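Local coordinates for glutamate receptor IIB (Drosophila melanogaster, PDB 4WXJ), which binds L-glutamate through its ligand-binding domain, the part crystallised here, and in full length probably acts as a glutamate-gated, kainate-type ion channel at the muscle synapse, at residues A[49-54]-A[243-247]; A[107-111]-A[233-237]; A[180-185]-A[197-203]; A[185-189]-A[211-215]. All coordinates share one frame. Numbering follows the deposited sequence.

Contact 1. Residues A[49-54]-A[243-247]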
loop_
_atom_site.group_PDB
_atom_site.type_symbol
_atom_site.label_atom_id
_atom_site.label_comp_id
_atom_site.label_asym_id
_atom_site.label_seq_id
_atom_site.Cartn_x
_atom_site.Cartn_y
_atom_site.Cartn_z
ATOM N N MET A 49 -0.832 -18.528 -6.745
ATOM C CA MET A 49 0.482 -19.037 -7.121
ATOM C C MET A 49 1.194 -19.649 -5.919
ATOM O O MET A 49 1.831 -20.698 -6.033
ATOM C CB MET A 49 1.334 -17.919 -7.727
ATOM C CG MET A 49 0.827 -17.412 -9.068
ATOM S SD MET A 49 1.396 -15.745 -9.462
ATOM C CE MET A 49 3.135 -16.041 -9.763
ATOM N N LEU A 50 1.085 -18.988 -4.770
ATOM C CA LEU A 50 1.707 -19.476 -3.545
ATOM C C LEU A 50 0.976 -20.698 -3.005
ATOM O O LEU A 50 1.592 -21.599 -2.436
ATOM C CB LEU A 50 1.735 -18.376 -2.481
ATOM C CG LEU A 50 2.776 -17.273 -2.672
ATOM C CD1 LEU A 50 2.530 -16.133 -1.693
ATOM C CD2 LEU A 50 4.180 -17.826 -2.495
ATOM N N ALA A 51 -0.341 -20.719 -3.176
ATOM C CA ALA A 51 -1.148 -21.846 -2.727
ATOM C C ALA A 51 -0.745 -23.109 -3.476
ATOM O O ALA A 51 -0.708 -24.197 -2.903
ATOM C CB ALA A 51 -2.623 -21.558 -2.928
ATOM N N GLN A 52 -0.438 -22.952 -4.759
ATOM C CA GLN A 52 -0.019 -24.073 -5.588
ATOM C C GLN A 52 1.437 -24.428 -5.304
ATOM O O GLN A 52 1.830 -25.592 -5.372
ATOM C CB GLN A 52 -0.199 -23.742 -7.071
ATOM C CG GLN A 52 -0.312 -24.968 -7.962
ATOM C CD GLN A 52 0.438 -24.813 -9.269
ATOM O OE1 GLN A 52 0.475 -23.730 -9.856
ATOM N NE2 GLN A 52 1.046 -25.899 -9.731
ATOM N N GLU A 53 2.233 -23.413 -4.980
ATOM C CA GLU A 53 3.656 -23.599 -4.721
ATOM C C GLU A 53 3.898 -24.181 -3.331
ATOM O O GLU A 53 4.726 -25.076 -3.159
ATOM C CB GLU A 53 4.398 -22.267 -4.865
ATOM C CG GLU A 53 5.912 -22.375 -4.762
ATOM C CD GLU A 53 6.521 -23.172 -5.899
ATOM O OE1 GLU A 53 5.941 -23.178 -7.005
ATOM O OE2 GLU A 53 7.580 -23.796 -5.682
ATOM N N CYS A 54 3.168 -23.667 -2.345
ATOM C CA CYS A 54 3.362 -24.053 -0.950
ATOM C C CYS A 54 2.351 -25.104 -0.492
ATOM O O CYS A 54 2.446 -25.619 0.621
ATOM C CB CYS A 54 3.268 -22.819 -0.051
ATOM S SG CYS A 54 4.412 -21.493 -0.496
ATOM N N GLY A 243 8.517 -19.836 -0.994
ATOM C CA GLY A 243 7.636 -19.799 -2.148
ATOM C C GLY A 243 7.742 -18.500 -2.926
ATOM O O GLY A 243 7.826 -18.509 -4.155
ATOM N N ILE A 244 7.732 -17.380 -2.209
ATOM C CA ILE A 244 7.871 -16.065 -2.828
ATOM C C ILE A 244 9.189 -15.956 -3.593
ATOM O O ILE A 244 9.231 -15.433 -4.706
ATOM C CB ILE A 244 7.794 -14.943 -1.768
ATOM C CG1 ILE A 244 6.371 -14.841 -1.215
ATOM C CG2 ILE A 244 8.210 -13.599 -2.359
ATOM C CD1 ILE A 244 6.256 -14.006 0.050
ATOM N N LEU A 245 10.263 -16.447 -2.987
ATOM C CA LEU A 245 11.579 -16.411 -3.610
ATOM C C LEU A 245 11.661 -17.322 -4.837
ATOM O O LEU A 245 12.366 -17.013 -5.795
ATOM C CB LEU A 245 12.651 -16.797 -2.589
ATOM C CG LEU A 245 12.859 -15.757 -1.486
ATOM C CD1 LEU A 245 13.618 -16.352 -0.310
ATOM C CD2 LEU A 245 13.592 -14.540 -2.029
ATOM N N ARG A 246 10.941 -18.441 -4.812
ATOM C CA ARG A 246 10.882 -19.324 -5.977
ATOM C C ARG A 246 10.258 -18.592 -7.159
ATOM O O ARG A 246 10.827 -18.555 -8.252
ATOM C CB ARG A 246 10.081 -20.590 -5.666
ATOM C CG ARG A 246 9.969 -21.561 -6.840
ATOM C CD ARG A 246 11.283 -22.281 -7.088
ATOM N NE ARG A 246 11.283 -23.609 -6.483
ATOM C CZ ARG A 246 12.378 -24.305 -6.190
ATOM N NH1 ARG A 246 13.581 -23.801 -6.432
ATOM N NH2 ARG A 246 12.268 -25.506 -5.642
ATOM N N LEU A 247 9.081 -18.017 -6.930
ATOM C CA LEU A 247 8.365 -17.281 -7.965
ATOM C C LEU A 247 9.196 -16.110 -8.478
ATOM O O LEU A 247 9.170 -15.793 -9.667
ATOM C CB LEU A 247 7.023 -16.780 -7.427
ATOM C CG LEU A 247 6.055 -17.861 -6.934
ATOM C CD1 LEU A 247 4.841 -17.235 -6.263
ATOM C CD2 LEU A 247 5.624 -18.768 -8.076
#

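Contact 2. Residues A[107-111]-A[233-237]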
loop_
_atom_site.group_PDB
_atom_site.type_symbol
_atom_site.label_atom_id
_atom_site.label_comp_id
_atom_site.label_asym_id
_atom_site.label_seq_id
_atom_site.Cartn_x
_atom_site.Cartn_y
_atom_site.Cartn_z
ATOM N N VAL A 107 3.179 -8.074 14.443
ATOM C CA VAL A 107 3.011 -9.220 13.553
ATOM C C VAL A 107 4.310 -9.505 12.813
ATOM O O VAL A 107 5.191 -8.650 12.740
ATOM C CB VAL A 107 1.875 -8.995 12.524
ATOM C CG1 VAL A 107 0.547 -8.774 13.234
ATOM C CG2 VAL A 107 2.192 -7.820 11.604
ATOM N N ASP A 108 4.420 -10.709 12.262
ATOM C CA ASP A 108 5.592 -11.092 11.484
ATOM C C ASP A 108 5.368 -10.776 10.009
ATOM O O ASP A 108 4.245 -10.498 9.590
ATOM C CB ASP A 108 5.896 -12.581 11.665
ATOM C CG ASP A 108 7.373 -12.857 11.870
ATOM O OD1 ASP A 108 8.203 -12.249 11.161
ATOM O OD2 ASP A 108 7.705 -13.680 12.748
ATOM N N PHE A 109 6.445 -10.818 9.233
ATOM C CA PHE A 109 6.368 -10.625 7.789
ATOM C C PHE A 109 7.193 -11.673 7.063
ATOM O O PHE A 109 8.205 -12.151 7.575
ATOM C CB PHE A 109 6.855 -9.230 7.395
ATOM C CG PHE A 109 5.796 -8.168 7.473
ATOM C CD1 PHE A 109 5.620 -7.426 8.630
ATOM C CD2 PHE A 109 4.982 -7.907 6.385
ATOM C CE1 PHE A 109 4.646 -6.445 8.700
ATOM C CE2 PHE A 109 4.010 -6.927 6.449
ATOM C CZ PHE A 109 3.842 -6.197 7.609
ATOM N N THR A 110 6.750 -12.029 5.865
ATOM C CA THR A 110 7.548 -12.862 4.981
ATOM C C THR A 110 8.653 -12.006 4.389
ATOM O O THR A 110 8.715 -10.800 4.642
ATOM C CB THR A 110 6.708 -13.469 3.842
ATOM O OG1 THR A 110 6.212 -12.419 3.000
ATOM C CG2 THR A 110 5.540 -14.266 4.398
ATOM N N VAL A 111 9.527 -12.623 3.606
ATOM C CA VAL A 111 10.425 -11.857 2.756
ATOM C C VAL A 111 9.557 -11.001 1.843
ATOM O O VAL A 111 8.441 -11.398 1.508
ATOM C CB VAL A 111 11.348 -12.751 1.910
ATOM C CG1 VAL A 111 12.328 -13.496 2.793
ATOM C CG2 VAL A 111 10.530 -13.725 1.069
ATOM N N ASN A 233 5.786 -15.505 14.866
ATOM C CA ASN A 233 6.293 -16.861 15.043
ATOM C C ASN A 233 5.364 -17.925 14.462
ATOM O O ASN A 233 5.256 -19.026 15.001
ATOM C CB ASN A 233 6.540 -17.135 16.528
ATOM C CG ASN A 233 7.431 -16.090 17.168
ATOM O OD1 ASN A 233 8.462 -15.712 16.609
ATOM N ND2 ASN A 233 7.034 -15.607 18.339
ATOM N N ALA A 234 4.698 -17.593 13.361
ATOM C CA ALA A 234 3.887 -18.567 12.641
ATOM C C ALA A 234 4.797 -19.592 11.972
ATOM O O ALA A 234 5.848 -19.243 11.434
ATOM C CB ALA A 234 3.008 -17.879 11.612
ATOM N N ASP A 235 4.389 -20.857 12.004
ATOM C CA ASP A 235 5.231 -21.944 11.513
ATOM C C ASP A 235 5.211 -22.068 9.989
ATOM O O ASP A 235 5.967 -22.856 9.419
ATOM C CB ASP A 235 4.798 -23.269 12.143
ATOM C CG ASP A 235 3.401 -23.687 11.724
ATOM O OD1 ASP A 235 2.561 -22.798 11.470
ATOM O OD2 ASP A 235 3.143 -24.907 11.647
ATOM N N PHE A 236 4.348 -21.292 9.336
ATOM C CA PHE A 236 4.236 -21.318 7.879
ATOM C C PHE A 236 4.818 -20.051 7.250
ATOM O O PHE A 236 4.583 -19.765 6.074
ATOM C CB PHE A 236 2.772 -21.493 7.463
ATOM C CG PHE A 236 1.848 -20.462 8.042
ATOM C CD1 PHE A 236 1.606 -19.275 7.373
ATOM C CD2 PHE A 236 1.216 -20.685 9.254
ATOM C CE1 PHE A 236 0.754 -18.327 7.904
ATOM C CE2 PHE A 236 0.363 -19.740 9.788
ATOM C CZ PHE A 236 0.133 -18.561 9.112
ATOM N N ARG A 237 5.582 -19.298 8.036
ATOM C CA ARG A 237 6.228 -18.086 7.547
ATOM C C ARG A 237 7.318 -18.425 6.535
ATOM O O ARG A 237 7.335 -17.893 5.425
ATOM C CB ARG A 237 6.820 -17.288 8.711
ATOM C CG ARG A 237 7.589 -16.038 8.296
ATOM C CD ARG A 237 8.141 -15.309 9.508
ATOM N NE ARG A 237 8.995 -16.176 10.317
ATOM C CZ ARG A 237 10.310 -16.314 10.156
ATOM N NH1 ARG A 237 10.958 -15.631 9.221
ATOM N NH2 ARG A 237 10.986 -17.133 10.950
#

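Contact 3. Residues A[180-185]-A[197-203]. With GLU (glutamic acid), chain C.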
loop_
_atom_site.group_PDB
_atom_site.type_symbol
_atom_site.label_atom_id
_atom_site.label_comp_id
_atom_site.label_asym_id
_atom_site.label_seq_id
_atom_site.Cartn_x
_atom_site.Cartn_y
_atom_site.Cartn_z
ATOM N N ASN A 180 -7.633 6.560 1.699
ATOM C CA ASN A 180 -7.004 5.576 0.820
ATOM C C ASN A 180 -6.427 6.208 -0.445
ATOM O O ASN A 180 -6.539 7.417 -0.648
ATOM C CB ASN A 180 -8.012 4.481 0.449
ATOM C CG ASN A 180 -9.295 5.038 -0.153
ATOM O OD1 ASN A 180 -9.285 6.045 -0.861
ATOM N ND2 ASN A 180 -10.411 4.377 0.132
ATOM N N ASN A 181 -5.807 5.383 -1.289
ATOM C CA ASN A 181 -5.229 5.857 -2.544
ATOM C C ASN A 181 -6.277 6.470 -3.467
ATOM O O ASN A 181 -6.015 7.471 -4.132
ATOM C CB ASN A 181 -4.520 4.714 -3.277
ATOM C CG ASN A 181 -3.202 4.332 -2.633
ATOM O OD1 ASN A 181 -2.971 3.166 -2.310
ATOM N ND2 ASN A 181 -2.327 5.312 -2.448
ATOM N N GLU A 182 -7.459 5.859 -3.507
ATOM C CA GLU A 182 -8.532 6.321 -4.385
ATOM C C GLU A 182 -8.922 7.762 -4.073
ATOM O O GLU A 182 -9.009 8.594 -4.974
ATOM C CB GLU A 182 -9.764 5.416 -4.270
ATOM C CG GLU A 182 -9.595 4.036 -4.889
ATOM C CD GLU A 182 -8.760 3.088 -4.040
ATOM O OE1 GLU A 182 -8.408 3.446 -2.895
ATOM O OE2 GLU A 182 -8.458 1.977 -4.524
ATOM N N GLU A 183 -9.153 8.054 -2.796
ATOM C CA GLU A 183 -9.526 9.402 -2.379
ATOM C C GLU A 183 -8.391 10.383 -2.653
ATOM O O GLU A 183 -8.628 11.533 -3.018
ATOM C CB GLU A 183 -9.895 9.431 -0.892
ATOM C CG GLU A 183 -10.417 10.784 -0.413
ATOM C CD GLU A 183 -10.536 10.876 1.099
ATOM O OE1 GLU A 183 -10.616 9.821 1.761
ATOM O OE2 GLU A 183 -10.543 12.010 1.626
ATOM N N GLY A 184 -7.157 9.925 -2.467
ATOM C CA GLY A 184 -5.996 10.753 -2.732
ATOM C C GLY A 184 -5.933 11.178 -4.188
ATOM O O GLY A 184 -5.794 12.361 -4.493
ATOM N N VAL A 185 -6.037 10.204 -5.086
ATOM C CA VAL A 185 -6.028 10.469 -6.521
ATOM C C VAL A 185 -7.223 11.328 -6.935
ATOM O O VAL A 185 -7.082 12.252 -7.738
ATOM C CB VAL A 185 -6.037 9.153 -7.327
ATOM C CG1 VAL A 185 -6.152 9.426 -8.828
ATOM C CG2 VAL A 185 -4.780 8.350 -7.036
ATOM N N PHE A 197 -0.405 14.623 -3.971
ATOM C CA PHE A 197 -0.582 13.433 -3.149
ATOM C C PHE A 197 0.723 12.654 -3.046
ATOM O O PHE A 197 1.281 12.215 -4.051
ATOM C CB PHE A 197 -1.693 12.553 -3.731
ATOM C CG PHE A 197 -2.113 11.421 -2.835
ATOM C CD1 PHE A 197 -2.494 11.659 -1.525
ATOM C CD2 PHE A 197 -2.153 10.122 -3.313
ATOM C CE1 PHE A 197 -2.888 10.620 -0.703
ATOM C CE2 PHE A 197 -2.549 9.079 -2.497
ATOM C CZ PHE A 197 -2.916 9.328 -1.190
ATOM N N LEU A 198 1.213 12.509 -1.819
ATOM C CA LEU A 198 2.416 11.734 -1.556
ATOM C C LEU A 198 2.038 10.270 -1.380
ATOM O O LEU A 198 1.244 9.921 -0.502
ATOM C CB LEU A 198 3.132 12.272 -0.319
ATOM C CG LEU A 198 3.853 13.603 -0.532
ATOM C CD1 LEU A 198 3.707 14.490 0.690
ATOM C CD2 LEU A 198 5.320 13.373 -0.857
ATOM N N MET A 199 2.600 9.414 -2.227
ATOM C CA MET A 199 2.189 8.018 -2.282
ATOM C C MET A 199 3.320 7.123 -2.760
ATOM O O MET A 199 4.372 7.599 -3.183
ATOM C CB MET A 199 0.980 7.861 -3.205
ATOM C CG MET A 199 1.266 8.211 -4.656
ATOM S SD MET A 199 -0.226 8.361 -5.662
ATOM C CE MET A 199 -0.950 6.734 -5.465
ATOM N N GLU A 200 3.086 5.820 -2.695
ATOM C CA GLU A 200 4.080 4.840 -3.091
ATOM C C GLU A 200 4.142 4.722 -4.610
ATOM O O GLU A 200 3.120 4.824 -5.293
ATOM C CB GLU A 200 3.762 3.496 -2.437
ATOM C CG GLU A 200 3.954 3.537 -0.924
ATOM C CD GLU A 200 3.411 2.314 -0.211
ATOM O OE1 GLU A 200 2.574 1.599 -0.796
ATOM O OE2 GLU A 200 3.821 2.075 0.944
ATOM N N THR A 201 5.350 4.522 -5.128
ATOM C CA THR A 201 5.605 4.579 -6.565
ATOM C C THR A 201 4.819 3.530 -7.347
ATOM O O THR A 201 4.432 3.761 -8.495
ATOM C CB THR A 201 7.102 4.402 -6.859
ATOM O OG1 THR A 201 7.587 3.229 -6.192
ATOM C CG2 THR A 201 7.878 5.613 -6.373
ATOM N N THR A 202 4.583 2.383 -6.721
ATOM C CA THR A 202 3.773 1.333 -7.324
ATOM C C THR A 202 2.376 1.845 -7.642
ATOM O O THR A 202 1.922 1.797 -8.788
ATOM C CB THR A 202 3.659 0.115 -6.394
ATOM O OG1 THR A 202 3.313 0.554 -5.072
ATOM C CG2 THR A 202 4.975 -0.632 -6.343
ATOM N N ASN A 203 1.701 2.342 -6.612
ATOM C CA ASN A 203 0.341 2.841 -6.756
ATOM C C ASN A 203 0.293 4.077 -7.640
ATOM O O ASN A 203 -0.666 4.278 -8.384
ATOM C CB ASN A 203 -0.252 3.153 -5.382
ATOM C CG ASN A 203 -0.299 1.938 -4.480
ATOM O OD1 ASN A 203 -0.521 0.820 -4.945
ATOM N ND2 ASN A 203 -0.084 2.147 -3.186
HETATM N N GLU C . 1.256 0.512 1.510
HETATM C CA GLU C . 0.948 1.535 2.546
HETATM C C GLU C . 0.720 0.870 3.898
HETATM O O GLU C . 0.952 -0.331 4.047
HETATM C CB GLU C . -0.276 2.351 2.137
HETATM C CG GLU C . -0.029 3.329 0.999
HETATM C CD GLU C . 0.625 4.631 1.445
HETATM O OE1 GLU C . 1.030 5.418 0.564
HETATM O OE2 GLU C . 0.733 4.875 2.668
HETATM O OXT GLU C . 0.308 1.508 4.870
HETATM O O HOH W 1 0.325 4.637 -1.848
#

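Contact 4. Residues A[185-189]-A[211-215]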
loop_
_atom_site.group_PDB
_atom_site.type_symbol
_atom_site.label_atom_id
_atom_site.label_comp_id
_atom_site.label_asym_id
_atom_site.label_seq_id
_atom_site.Cartn_x
_atom_site.Cartn_y
_atom_site.Cartn_z
ATOM N N VAL A 185 -6.037 10.204 -5.086
ATOM C CA VAL A 185 -6.028 10.469 -6.521
ATOM C C VAL A 185 -7.223 11.328 -6.935
ATOM O O VAL A 185 -7.082 12.252 -7.738
ATOM C CB VAL A 185 -6.037 9.153 -7.327
ATOM C CG1 VAL A 185 -6.152 9.426 -8.828
ATOM C CG2 VAL A 185 -4.780 8.350 -7.036
ATOM N N ASP A 186 -8.398 11.013 -6.394
ATOM C CA ASP A 186 -9.598 11.795 -6.677
ATOM C C ASP A 186 -9.410 13.249 -6.256
ATOM O O ASP A 186 -9.881 14.163 -6.927
ATOM C CB ASP A 186 -10.819 11.208 -5.959
ATOM C CG ASP A 186 -11.211 9.838 -6.484
ATOM O OD1 ASP A 186 -10.677 9.414 -7.533
ATOM O OD2 ASP A 186 -12.061 9.185 -5.843
ATOM N N ARG A 187 -8.716 13.459 -5.142
ATOM C CA ARG A 187 -8.524 14.805 -4.618
ATOM C C ARG A 187 -7.557 15.618 -5.481
ATOM O O ARG A 187 -7.736 16.822 -5.644
ATOM C CB ARG A 187 -8.020 14.747 -3.176
ATOM C CG ARG A 187 -7.959 16.105 -2.502
ATOM C CD ARG A 187 -7.713 15.983 -1.009
ATOM N NE ARG A 187 -7.517 17.289 -0.387
ATOM C CZ ARG A 187 -7.267 17.476 0.904
ATOM N NH1 ARG A 187 -7.183 16.438 1.729
ATOM N NH2 ARG A 187 -7.102 18.705 1.374
ATOM N N VAL A 188 -6.533 14.968 -6.027
ATOM C CA VAL A 188 -5.595 15.651 -6.913
ATOM C C VAL A 188 -6.304 16.079 -8.197
ATOM O O VAL A 188 -6.096 17.186 -8.695
ATOM C CB VAL A 188 -4.386 14.758 -7.268
ATOM C CG1 VAL A 188 -3.496 15.436 -8.312
ATOM C CG2 VAL A 188 -3.577 14.443 -6.024
ATOM N N LYS A 189 -7.138 15.190 -8.728
ATOM C CA LYS A 189 -7.883 15.471 -9.950
ATOM C C LYS A 189 -8.865 16.624 -9.745
ATOM O O LYS A 189 -8.915 17.557 -10.545
ATOM C CB LYS A 189 -8.624 14.213 -10.418
ATOM C CG LYS A 189 -7.699 13.137 -10.974
ATOM C CD LYS A 189 -8.272 11.733 -10.824
ATOM C CE LYS A 189 -9.398 11.460 -11.804
ATOM N NZ LYS A 189 -9.866 10.046 -11.709
ATOM N N ASN A 211 -4.790 8.018 -15.855
ATOM C CA ASN A 211 -5.315 9.375 -15.716
ATOM C C ASN A 211 -4.348 10.382 -16.332
ATOM O O ASN A 211 -3.357 10.771 -15.715
ATOM C CB ASN A 211 -5.569 9.710 -14.245
ATOM C CG ASN A 211 -6.640 8.831 -13.624
ATOM O OD1 ASN A 211 -7.822 9.174 -13.627
ATOM N ND2 ASN A 211 -6.229 7.687 -13.090
ATOM N N CYS A 212 -4.656 10.802 -17.555
ATOM C CA CYS A 212 -3.732 11.585 -18.370
ATOM C C CYS A 212 -3.515 13.011 -17.859
ATOM O O CYS A 212 -2.580 13.685 -18.287
ATOM C CB CYS A 212 -4.233 11.630 -19.816
ATOM S SG CYS A 212 -4.502 9.997 -20.568
ATOM N N GLU A 213 -4.367 13.470 -16.947
ATOM C CA GLU A 213 -4.237 14.823 -16.413
ATOM C C GLU A 213 -3.270 14.871 -15.228
ATOM O O GLU A 213 -3.055 15.932 -14.637
ATOM C CB GLU A 213 -5.608 15.376 -15.998
ATOM C CG GLU A 213 -6.248 14.737 -14.764
ATOM C CD GLU A 213 -7.049 13.490 -15.084
ATOM O OE1 GLU A 213 -6.568 12.653 -15.876
ATOM O OE2 GLU A 213 -8.168 13.350 -14.544
ATOM N N LEU A 214 -2.686 13.722 -14.894
ATOM C CA LEU A 214 -1.803 13.605 -13.736
ATOM C C LEU A 214 -0.375 13.253 -14.142
ATOM O O LEU A 214 -0.144 12.671 -15.200
ATOM C CB LEU A 214 -2.338 12.545 -12.773
ATOM C CG LEU A 214 -3.778 12.736 -12.300
ATOM C CD1 LEU A 214 -4.177 11.600 -11.371
ATOM C CD2 LEU A 214 -3.951 14.082 -11.613
ATOM N N THR A 215 0.579 13.610 -13.286
ATOM C CA THR A 215 1.985 13.310 -13.530
ATOM C C THR A 215 2.745 13.170 -12.214
ATOM O O THR A 215 2.244 13.541 -11.151
ATOM C CB THR A 215 2.656 14.402 -14.391
ATOM O OG1 THR A 215 3.997 14.007 -14.714
ATOM C CG2 THR A 215 2.682 15.739 -13.656
#

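Contact 1. Residues A[49-54]-A[243-247]
Helix 49-54 and helix 243-247 cross steeply, at 108° between their N-to-C directions, with the axes of these short segments 9.9 Å apart at closest. They join helix 42-54 to helix 237-250 in one lobe of the ligand-binding clamshell, I244 also packing on strand 108-123. G243 comes first: its CA lies 4.0 Å from C54 SG and 4.1 Å from E53 CG, a fit so close that a CB here would stand only 2.6 Å from the C54 sulfur. At I244 the CA-to-CB bond points away, yet its backbone N is 3.6 Å from L50 CD2 and its CG1 3.9 Å from that same methyl. At the exposed R246, NE makes a long salt bridge of 3.8 Å with E53 OE2. L247, the most covered residue, sets CD1 3.9 Å from both M49 CB and L50 CD2. With no hydrogen bond across the pair, cohesion must come mainly from apolar fit, the long ion pair adding a weaker electrostatic term at the edge.

Contact 2. Residues A[107-111]-A[233-237]
Strand residues 108-110 run past a loop that has no regular structure until a helix begins at R237, with F236 at the N-cap position. The CA atoms come nearest at T110 and R237, 6.0 Å apart, and stand 6.8 Å apart at D108 and N233. Between those two points A234 to R237 form a type I beta turn, which bows away from the strand, so the segments meet near the two ends of 233-237. D108 carries most of the chemistry. Its OD2 accepts a weak hydrogen bond of 3.4 Å from N233 N and lies 3.7 Å from R237 NE in a long salt bridge, well out of the guanidinium plane, so the attraction is one of charge alone. D108 OD1 takes a hydrogen bond from the next backbone amide, F109 N, at 3.0 Å, and is also salt-bridged to R104. R237 reaches across to the strand and bends beyond CG, its CD 3.5 Å from D108 OD1 and 3.7 Å from F109 O. Backbone pairing of D108 with V230 and of T110 with I228 ties the strand to 214-230, while S241 of helix 237-250 hydrogen-bonds to V111 N and R237 O. F109 turns the other way, toward L97 and I99, near the ligand-binding R103. The contact thus sets the start of strand 108-123 beside the loop joining strand 214-230 to helix 237-250.

Contact 3. Residues A[180-185]-A[197-203]
This is helix-on-sheet packing in the second lobe of the clamshell fold shared with periplasmic binding proteins: helix 181-185 lies against strand 197-200, 142° apart in direction, with axes 9.2 Å apart at closest. Aromatic packing dominates. G184 CA sits squarely over the face of F197, 3.6 Å from the ring centroid and 6° off its normal, a CH-pi contact; a CB there would clash with F197 CZ. N181 ND2 lies at the ring edge, 3.8 Å from F197 CE2. Apolar contact is looser, V185 CG2 to M199 CE at 4.4 Å. Among hydrogen bonds within the segments, N180 OD1 caps the helix by accepting from E183 N at 2.8 Å. The strand ends at E200, the N-cap position of the next helix, whose OE1 accepts from the bound glutamate N at 2.9 Å and whose OE2 takes a weak bond of 3.1 Å from that same nitrogen. N203 also hydrogen-bonds to Y21 and D96. One water joins both segments to the agonist, accepting from N181 ND2 (2.8 Å), E200 N (3.1 Å) and N203 ND2 (2.9 Å). Its O atom donates to GLU OE1 at 2.6 Å.

Contact 4. Residues A[185-189]-A[211-215]
K189 and L214 lose the most surface where helix 185-189 meets the bend leading into strand 214-230, with N211 next. L214 projects toward the helix as an apolar plug: its CD1 is 3.9 Å from V185 CG1 and 3.9 Å from K189 CG, and its CD2 reaches V188 CG1 at 3.6 Å. L214 also packs on L121 and Y123, so it fills the space between helix 181-191 and the sheet of the clamshell's second lobe. The K189 side chain swings out over this layer. Its NZ donates a 2.9 Å hydrogen bond to N211 OD1, while its CE lies 3.5 Å from E213 OE2. N211 ND2 is in turn bonded to Y207 O, linking the turn back to helix 201-208. A type I beta turn from N211 to L214 carries these partners on one side and C212, disulfide-bonded to C268, on the other. The chemistry thus divides by depth: branched aliphatics seal the inner layer, and a lysine whose ammonium bonds a neutral amide oxygen covers the partly exposed border.

The four contacts divide between the two lobes of the clamshell. Contacts 1 and 2 share one lobe and touch through I244 and T110; contacts 3 and 4 share the other, both using helix 181-191 and V185, with F197 against V188 where they meet. Contact 3 is the most buried and alone reaches the bound glutamate, through a water and E200. Contact 2 is buried but lies farther out, and relies on long or weak polar bonds. Contacts 1 and 4 are partly buried, each an apolar layer with charged residues at its border. Strands 108-123 and 214-230 run through both lobes, and contacts 2 and 4, centres about 37 Å apart, lie near opposite ends of that pair.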